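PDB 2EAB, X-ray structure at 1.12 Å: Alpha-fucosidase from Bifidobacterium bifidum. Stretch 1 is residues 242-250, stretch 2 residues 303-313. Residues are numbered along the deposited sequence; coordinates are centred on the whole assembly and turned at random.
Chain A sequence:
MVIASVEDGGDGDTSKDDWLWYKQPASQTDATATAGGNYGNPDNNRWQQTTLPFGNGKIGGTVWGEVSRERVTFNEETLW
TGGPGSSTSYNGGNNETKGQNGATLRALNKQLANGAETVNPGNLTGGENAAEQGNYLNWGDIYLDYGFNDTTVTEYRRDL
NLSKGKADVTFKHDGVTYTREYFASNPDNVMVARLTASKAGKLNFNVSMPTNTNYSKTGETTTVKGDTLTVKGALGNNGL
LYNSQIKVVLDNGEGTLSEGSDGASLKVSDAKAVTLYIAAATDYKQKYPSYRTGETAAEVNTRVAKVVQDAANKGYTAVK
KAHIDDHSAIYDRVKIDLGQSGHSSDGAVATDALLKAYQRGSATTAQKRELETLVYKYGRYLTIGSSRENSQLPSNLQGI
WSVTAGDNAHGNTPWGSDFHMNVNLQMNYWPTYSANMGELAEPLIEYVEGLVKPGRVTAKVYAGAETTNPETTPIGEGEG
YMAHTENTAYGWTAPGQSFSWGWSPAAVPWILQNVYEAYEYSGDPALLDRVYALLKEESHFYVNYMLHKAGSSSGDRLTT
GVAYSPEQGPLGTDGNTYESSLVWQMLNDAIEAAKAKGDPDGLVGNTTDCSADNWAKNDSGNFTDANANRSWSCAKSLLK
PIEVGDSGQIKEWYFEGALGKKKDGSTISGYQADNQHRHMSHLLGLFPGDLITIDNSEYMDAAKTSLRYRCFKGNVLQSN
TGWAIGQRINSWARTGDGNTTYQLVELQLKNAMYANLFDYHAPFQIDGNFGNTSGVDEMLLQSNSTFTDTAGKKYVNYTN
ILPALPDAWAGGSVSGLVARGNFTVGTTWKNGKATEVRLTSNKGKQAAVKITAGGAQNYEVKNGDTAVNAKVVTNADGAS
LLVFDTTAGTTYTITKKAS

Stretch 1 242-250: YNSQIKVVL
Stretch 2 (303-313) RVAKVVQDAAN

How do the two backbones lie against each other? Residues 242-250 form an extended strand, with phi/psi near -120/130 through most of its length, and 303-313 form a regular helix near -63/-42. Both run in nearly the same direction: their axes differ by 24° (signed crossing angle -24°) and approach to 8.3 Å. The register pairs Gln245 CA with Val304 CA at 7.0 Å, Lys247 CA with Val308 CA at 6.4 Å, and Val249 CA with Ala312 CA at 7.6 Å. Two strand residues advance about as far as four helical ones, so alternate strand side chains, from Asn243 to Val249, meet Val304, Val308 and Ala312, which recur once per turn.

What holds the amides of Asn243 and Gln245 in place? Asn243 takes chi1 t with chi2 -66°, and Gln245 is m, t with chi3 40°. These conformations bring Gln245 NE2 to 3.0 Å from Asn243 OD1, a nearly straight hydrogen bond (165°) between neighbours on the same face of the strand. The joined amides lie against Val304, chi1 t, whose CB is 3.6 Å from Asn243 OD1 and 3.7 Å from Gln245 NE2. Gln245 OE1 reaches 3.3 Å from Ala305 CA, a van der Waals contact. Gln245 NE2 and Ala305 N, 3.5 Å apart, are both donors and do not bond.

Why is Lys247 so extended? Its first three chi angles are t (-177°, -177°, -176°), and only chi4 turns, to p at 67°. The straight chain carries its methylenes across the helix: Lys247 CB lies 4.0 Å from Val308 CB, with Val308 in the m rotamer, and Lys247 CE lies 3.6 Å from Ala312 CB. The aliphatic portion thus packs in a buried setting while the charged end reaches polar partners. Lys247 NZ donates to Gln309 OE1 at 2.9 Å, the one direct hydrogen bond between the stretches, and also bonds elsewhere in the structure.

How does Gln309 reach that amine? Its CA-to-CB bond points sideways, but chi1 t, chi2 p (64°) and chi3 57° bring the amide nearer the strand. Gln309 NE2 donates to Asn313 OD1 at 2.9 Å, one turn later, with Asn313 at chi1 m and chi2 -7°. A water accepts from both Lys247 NZ (3.1 Å to its O) and Gln309 NE2 (3.0 Å to its O), adding a bridge beside the direct bond. Beyond this polar cluster, Val249, chi1 t, makes a lighter apolar contact, its CG2 4.2 Å from Ala312 CB.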

ATOM      1  N   TYR A 242      26.003  -6.610  -3.280  1.00  7.75           N
ATOM      2  CA  TYR A 242      25.509  -6.178  -1.978  1.00  7.61           C
ATOM      3  C   TYR A 242      26.660  -5.935  -1.009  1.00  7.68           C
ATOM      4  O   TYR A 242      27.713  -6.575  -1.099  1.00  7.95           O
ATOM      5  CB  TYR A 242      24.487  -7.167  -1.401  1.00  8.04           C
ATOM      6  CG  TYR A 242      25.018  -8.559  -1.126  1.00  7.74           C
ATOM      7  CD1 TYR A 242      25.612  -8.873   0.097  1.00  8.12           C
ATOM      8  CD2 TYR A 242      24.904  -9.568  -2.082  1.00  8.50           C
ATOM      9  CE1 TYR A 242      26.097 -10.156   0.357  1.00  8.47           C
ATOM     10  CE2 TYR A 242      25.382 -10.850  -1.831  1.00  8.90           C
ATOM     11  CZ  TYR A 242      25.974 -11.137  -0.615  1.00  8.85           C
ATOM     12  OH  TYR A 242      26.440 -12.411  -0.392  1.00  9.18           O
ATOM     13  N   ASN A 243      26.442  -5.008  -0.083  1.00  7.77           N
ATOM     14  CA  ASN A 243      27.459  -4.586   0.865  1.00  8.19           C
ATOM     15  C   ASN A 243      26.765  -4.034   2.102  1.00  8.39           C
ATOM     16  O   ASN A 243      25.905  -3.154   2.001  1.00  8.16           O
ATOM     17  CB  ASN A 243      28.359  -3.521   0.218  1.00  8.74           C
ATOM     18  CG  ASN A 243      29.554  -3.134   1.084  1.00  8.97           C
ATOM     19  OD1 ASN A 243      29.399  -2.564   2.161  1.00 10.15           O
ATOM     20  ND2 ASN A 243      30.757  -3.420   0.592  1.00  9.41           N
ATOM     21  N   SER A 244      27.121  -4.571   3.264  1.00  8.82           N
ATOM     22  CA  SER A 244      26.668  -4.010   4.529  1.00  9.44           C
ATOM     23  C   SER A 244      27.851  -3.816   5.465  1.00  9.52           C
ATOM     24  O   SER A 244      28.824  -4.582   5.429  1.00  9.66           O
ATOM     25  CB  SER A 244      25.604  -4.893   5.179  1.00  9.80           C
ATOM     26  OG  SER A 244      26.152  -6.112   5.652  1.00 12.73           O
ATOM     27  N   GLN A 245      27.766  -2.777   6.291  1.00  9.40           N
ATOM     28  CA  GLN A 245      28.839  -2.435   7.220  1.00  9.91           C
ATOM     29  C   GLN A 245      28.292  -2.013   8.565  1.00  9.91           C
ATOM     30  O   GLN A 245      27.270  -1.321   8.640  1.00  9.83           O
ATOM     31  CB  GLN A 245      29.724  -1.330   6.642  1.00  9.98           C
ATOM     32  CG  GLN A 245      30.509  -1.778   5.420  1.00 10.81           C
ATOM     33  CD  GLN A 245      31.325  -0.684   4.782  1.00 10.66           C
ATOM     34  OE1 GLN A 245      31.938   0.143   5.460  1.00 11.57           O
ATOM     35  NE2 GLN A 245      31.353  -0.685   3.455  1.00 10.45           N
ATOM     36  N   ILE A 246      28.976  -2.453   9.621  1.00  9.99           N
ATOM     37  CA  ILE A 246      28.678  -2.044  10.987  1.00 10.38           C
ATOM     38  C   ILE A 246      29.925  -1.392  11.565  1.00 10.63           C
ATOM     39  O   ILE A 246      30.975  -2.032  11.687  1.00 10.97           O
ATOM     40  CB  ILE A 246      28.245  -3.226  11.894  1.00 10.26           C
ATOM     41  CG1 ILE A 246      27.043  -3.970  11.288  1.00 10.00           C
ATOM     42  CG2 ILE A 246      27.971  -2.729  13.325  1.00 10.45           C
ATOM     43  CD1 ILE A 246      26.474  -5.090  12.150  1.00 10.70           C
ATOM     44  N   LYS A 247      29.799  -0.112  11.893  1.00 11.06           N
ATOM     45  CA  LYS A 247      30.868   0.649  12.527  1.00 11.80           C
ATOM     46  C   LYS A 247      30.555   0.765  14.016  1.00 12.23           C
ATOM     47  O   LYS A 247      29.500   1.274  14.397  1.00 12.07           O
ATOM     48  CB  LYS A 247      30.976   2.031  11.877  1.00 11.78           C
ATOM     49  CG  LYS A 247      32.112   2.900  12.396  1.00 12.49           C
ATOM     50  CD  LYS A 247      32.077   4.264  11.736  1.00 13.28           C
ATOM     51  CE  LYS A 247      33.251   5.134  12.165  1.00 14.50           C
ATOM     52  NZ  LYS A 247      34.559   4.619  11.676  1.00 15.66           N
ATOM     53  N   VAL A 248      31.480   0.286  14.849  1.00 13.09           N
ATOM     54  CA  VAL A 248      31.285   0.245  16.297  1.00 14.35           C
ATOM     55  C   VAL A 248      32.055   1.388  16.959  1.00 14.92           C
ATOM     56  O   VAL A 248      33.285   1.454  16.867  1.00 15.34           O
ATOM     57  CB  VAL A 248      31.730  -1.120  16.887  1.00 14.37           C
ATOM     58  CG1 VAL A 248      31.465  -1.175  18.380  1.00 15.36           C
ATOM     59  CG2 VAL A 248      31.013  -2.267  16.185  1.00 15.32           C
ATOM     60  N   VAL A 249      31.323   2.287  17.615  1.00 15.38           N
ATOM     61  CA  VAL A 249      31.926   3.463  18.245  1.00 16.11           C
ATOM     62  C   VAL A 249      31.759   3.418  19.766  1.00 16.58           C
ATOM     63  O   VAL A 249      30.647   3.538  20.286  1.00 16.15           O
ATOM     64  CB  VAL A 249      31.350   4.790  17.671  1.00 16.15           C
ATOM     65  CG1 VAL A 249      32.096   5.999  18.236  1.00 16.75           C
ATOM     66  CG2 VAL A 249      31.420   4.796  16.148  1.00 16.49           C
ATOM     67  N   LEU A 250      32.877   3.240  20.468  1.00 17.45           N
ATOM     68  CA  LEU A 250      32.892   3.216  21.931  1.00 18.52           C
ATOM     69  C   LEU A 250      32.787   4.629  22.489  1.00 19.25           C
ATOM     70  O   LEU A 250      33.469   5.537  22.010  1.00 19.45           O
ATOM     71  CB  LEU A 250      34.186   2.578  22.449  1.00 18.56           C
ATOM     72  CG  LEU A 250      34.611   1.174  22.012  1.00 19.10           C
ATOM     73  CD1 LEU A 250      36.052   0.920  22.428  1.00 19.99           C
ATOM     74  CD2 LEU A 250      33.700   0.108  22.590  1.00 19.55           C
ATOM     75  N   ARG A 303      30.991   3.737  -1.003  1.00 10.85           N
ATOM     76  CA  ARG A 303      29.742   4.448  -0.754  1.00 10.68           C
ATOM     77  C   ARG A 303      29.147   4.102   0.613  1.00 10.70           C
ATOM     78  O   ARG A 303      28.790   4.996   1.384  1.00 10.57           O
ATOM     79  CB  ARG A 303      28.750   4.151  -1.882  1.00 10.64           C
ATOM     80  CG  ARG A 303      27.380   4.768  -1.693  1.00 10.37           C
ATOM     81  CD  ARG A 303      26.635   4.905  -3.005  1.00 10.40           C
ATOM     82  NE  ARG A 303      26.359   3.649  -3.712  1.00  9.62           N
ATOM     83  CZ  ARG A 303      25.311   2.855  -3.484  1.00  9.53           C
ATOM     84  NH1 ARG A 303      24.443   3.132  -2.516  1.00  8.87           N
ATOM     85  NH2 ARG A 303      25.141   1.770  -4.229  1.00  9.90           N
ATOM     86  N   VAL A 304      29.052   2.810   0.912  1.00 10.46           N
ATOM     87  CA  VAL A 304      28.509   2.357   2.189  1.00 10.46           C
ATOM     88  C   VAL A 304      29.410   2.788   3.350  1.00 10.63           C
ATOM     89  O   VAL A 304      28.918   3.210   4.396  1.00 10.57           O
ATOM     90  CB  VAL A 304      28.275   0.829   2.193  1.00 10.36           C
ATOM     91  CG1 VAL A 304      27.836   0.348   3.570  1.00 10.09           C
ATOM     92  CG2 VAL A 304      27.221   0.454   1.146  1.00  9.90           C
ATOM     93  N   ALA A 305      30.724   2.710   3.148  1.00 10.77           N
ATOM     94  CA  ALA A 305      31.688   3.145   4.166  1.00 11.16           C
ATOM     95  C   ALA A 305      31.502   4.612   4.539  1.00 11.47           C
ATOM     96  O   ALA A 305      31.583   4.979   5.715  1.00 11.60           O
ATOM     97  CB  ALA A 305      33.116   2.889   3.698  1.00 11.65           C
ATOM     98  N   LYS A 306      31.240   5.444   3.537  1.00 11.67           N
ATOM     99  CA  LYS A 306      31.056   6.873   3.760  1.00 12.25           C
ATOM    100  C   LYS A 306      29.770   7.161   4.534  1.00 11.96           C
ATOM    101  O   LYS A 306      29.716   8.114   5.313  1.00 12.06           O
ATOM    102  CB  LYS A 306      31.073   7.631   2.432  1.00 12.56           C
ATOM    103  CG  LYS A 306      31.177   9.142   2.570  1.00 14.43           C
ATOM    104  CD  LYS A 306      31.207   9.818   1.211  1.00 17.22           C
ATOM    105  CE  LYS A 306      31.402  11.320   1.333  1.00 18.87           C
ATOM    106  NZ  LYS A 306      30.231  11.987   1.959  1.00 20.16           N
ATOM    107  N   VAL A 307      28.737   6.342   4.328  1.00 11.49           N
ATOM    108  CA  VAL A 307      27.488   6.497   5.075  1.00 11.28           C
ATOM    109  C   VAL A 307      27.743   6.356   6.574  1.00 11.10           C
ATOM    110  O   VAL A 307      27.349   7.224   7.356  1.00 11.28           O
ATOM    111  CB  VAL A 307      26.390   5.496   4.633  1.00 11.02           C
ATOM    112  CG1 VAL A 307      25.166   5.617   5.533  1.00 10.92           C
ATOM    113  CG2 VAL A 307      25.999   5.734   3.183  1.00 11.42           C
ATOM    114  N   VAL A 308      28.414   5.275   6.974  1.00 11.08           N
ATOM    115  CA  VAL A 308      28.665   5.042   8.398  1.00 11.31           C
ATOM    116  C   VAL A 308      29.668   6.042   8.983  1.00 11.66           C
ATOM    117  O   VAL A 308      29.515   6.472  10.128  1.00 11.50           O
ATOM    118  CB  VAL A 308      29.050   3.567   8.736  1.00 11.29           C
ATOM    119  CG1 VAL A 308      27.877   2.633   8.473  1.00 11.55           C
ATOM    120  CG2 VAL A 308      30.284   3.105   7.969  1.00 11.64           C
ATOM    121  N   GLN A 309      30.668   6.424   8.191  1.00 11.98           N
ATOM    122  CA  GLN A 309      31.652   7.410   8.640  1.00 12.48           C
ATOM    123  C   GLN A 309      31.028   8.792   8.824  1.00 12.77           C
ATOM    124  O   GLN A 309      31.260   9.444   9.847  1.00 12.92           O
ATOM    125  CB  GLN A 309      32.861   7.485   7.698  1.00 12.64           C
ATOM    126  CG  GLN A 309      34.027   8.317   8.253  1.00 13.36           C
ATOM    127  CD  GLN A 309      34.619   7.720   9.517  1.00 14.29           C
ATOM    128  OE1 GLN A 309      35.050   6.571   9.524  1.00 15.02           O
ATOM    129  NE2 GLN A 309      34.645   8.501  10.592  1.00 14.86           N
ATOM    130  N   ASP A 310      30.228   9.229   7.851  1.00 13.06           N
ATOM    131  CA  ASP A 310      29.535  10.514   7.949  1.00 13.32           C
ATOM    132  C   ASP A 310      28.631  10.577   9.176  1.00 13.25           C
ATOM    133  O   ASP A 310      28.571  11.604   9.857  1.00 13.37           O
ATOM    134  CB  ASP A 310      28.712  10.803   6.688  1.00 13.52           C
ATOM    135  CG  ASP A 310      29.565  11.249   5.504  1.00 14.57           C
ATOM    136  OD1 ASP A 310      30.752  11.601   5.688  1.00 15.96           O
ATOM    137  OD2 ASP A 310      29.037  11.256   4.371  1.00 15.31           O
ATOM    138  N   ALA A 311      27.933   9.475   9.452  1.00 13.00           N
ATOM    139  CA  ALA A 311      27.047   9.389  10.607  1.00 13.04           C
ATOM    140  C   ALA A 311      27.830   9.469  11.919  1.00 13.08           C
ATOM    141  O   ALA A 311      27.473  10.237  12.818  1.00 13.16           O
ATOM    142  CB  ALA A 311      26.222   8.113  10.546  1.00 13.03           C
ATOM    143  N   ALA A 312      28.904   8.684  12.015  1.00 13.30           N
ATOM    144  CA  ALA A 312      29.760   8.686  13.199  1.00 13.60           C
ATOM    145  C   ALA A 312      30.356  10.068  13.450  1.00 13.89           C
ATOM    146  O   ALA A 312      30.452  10.508  14.599  1.00 14.06           O
ATOM    147  CB  ALA A 312      30.854   7.652  13.058  1.00 13.60           C
ATOM    148  N   ASN A 313      30.741  10.749  12.372  1.00 14.07           N
ATOM    149  CA  ASN A 313      31.289  12.100  12.460  1.00 14.43           C
ATOM    150  C   ASN A 313      30.295  13.096  13.050  1.00 14.63           C
ATOM    151  O   ASN A 313      30.677  13.971  13.835  1.00 14.88           O
ATOM    152  CB  ASN A 313      31.781  12.579  11.092  1.00 14.41           C
ATOM    153  CG  ASN A 313      33.049  11.866  10.633  1.00 14.77           C
ATOM    154  OD1 ASN A 313      33.657  11.090  11.376  1.00 14.99           O
ATOM    155  ND2 ASN A 313      33.446  12.128   9.394  1.00 14.88           N
TER
HETATM  156  O   HOH W   1      35.880   7.090  12.973  1.00 24.27           O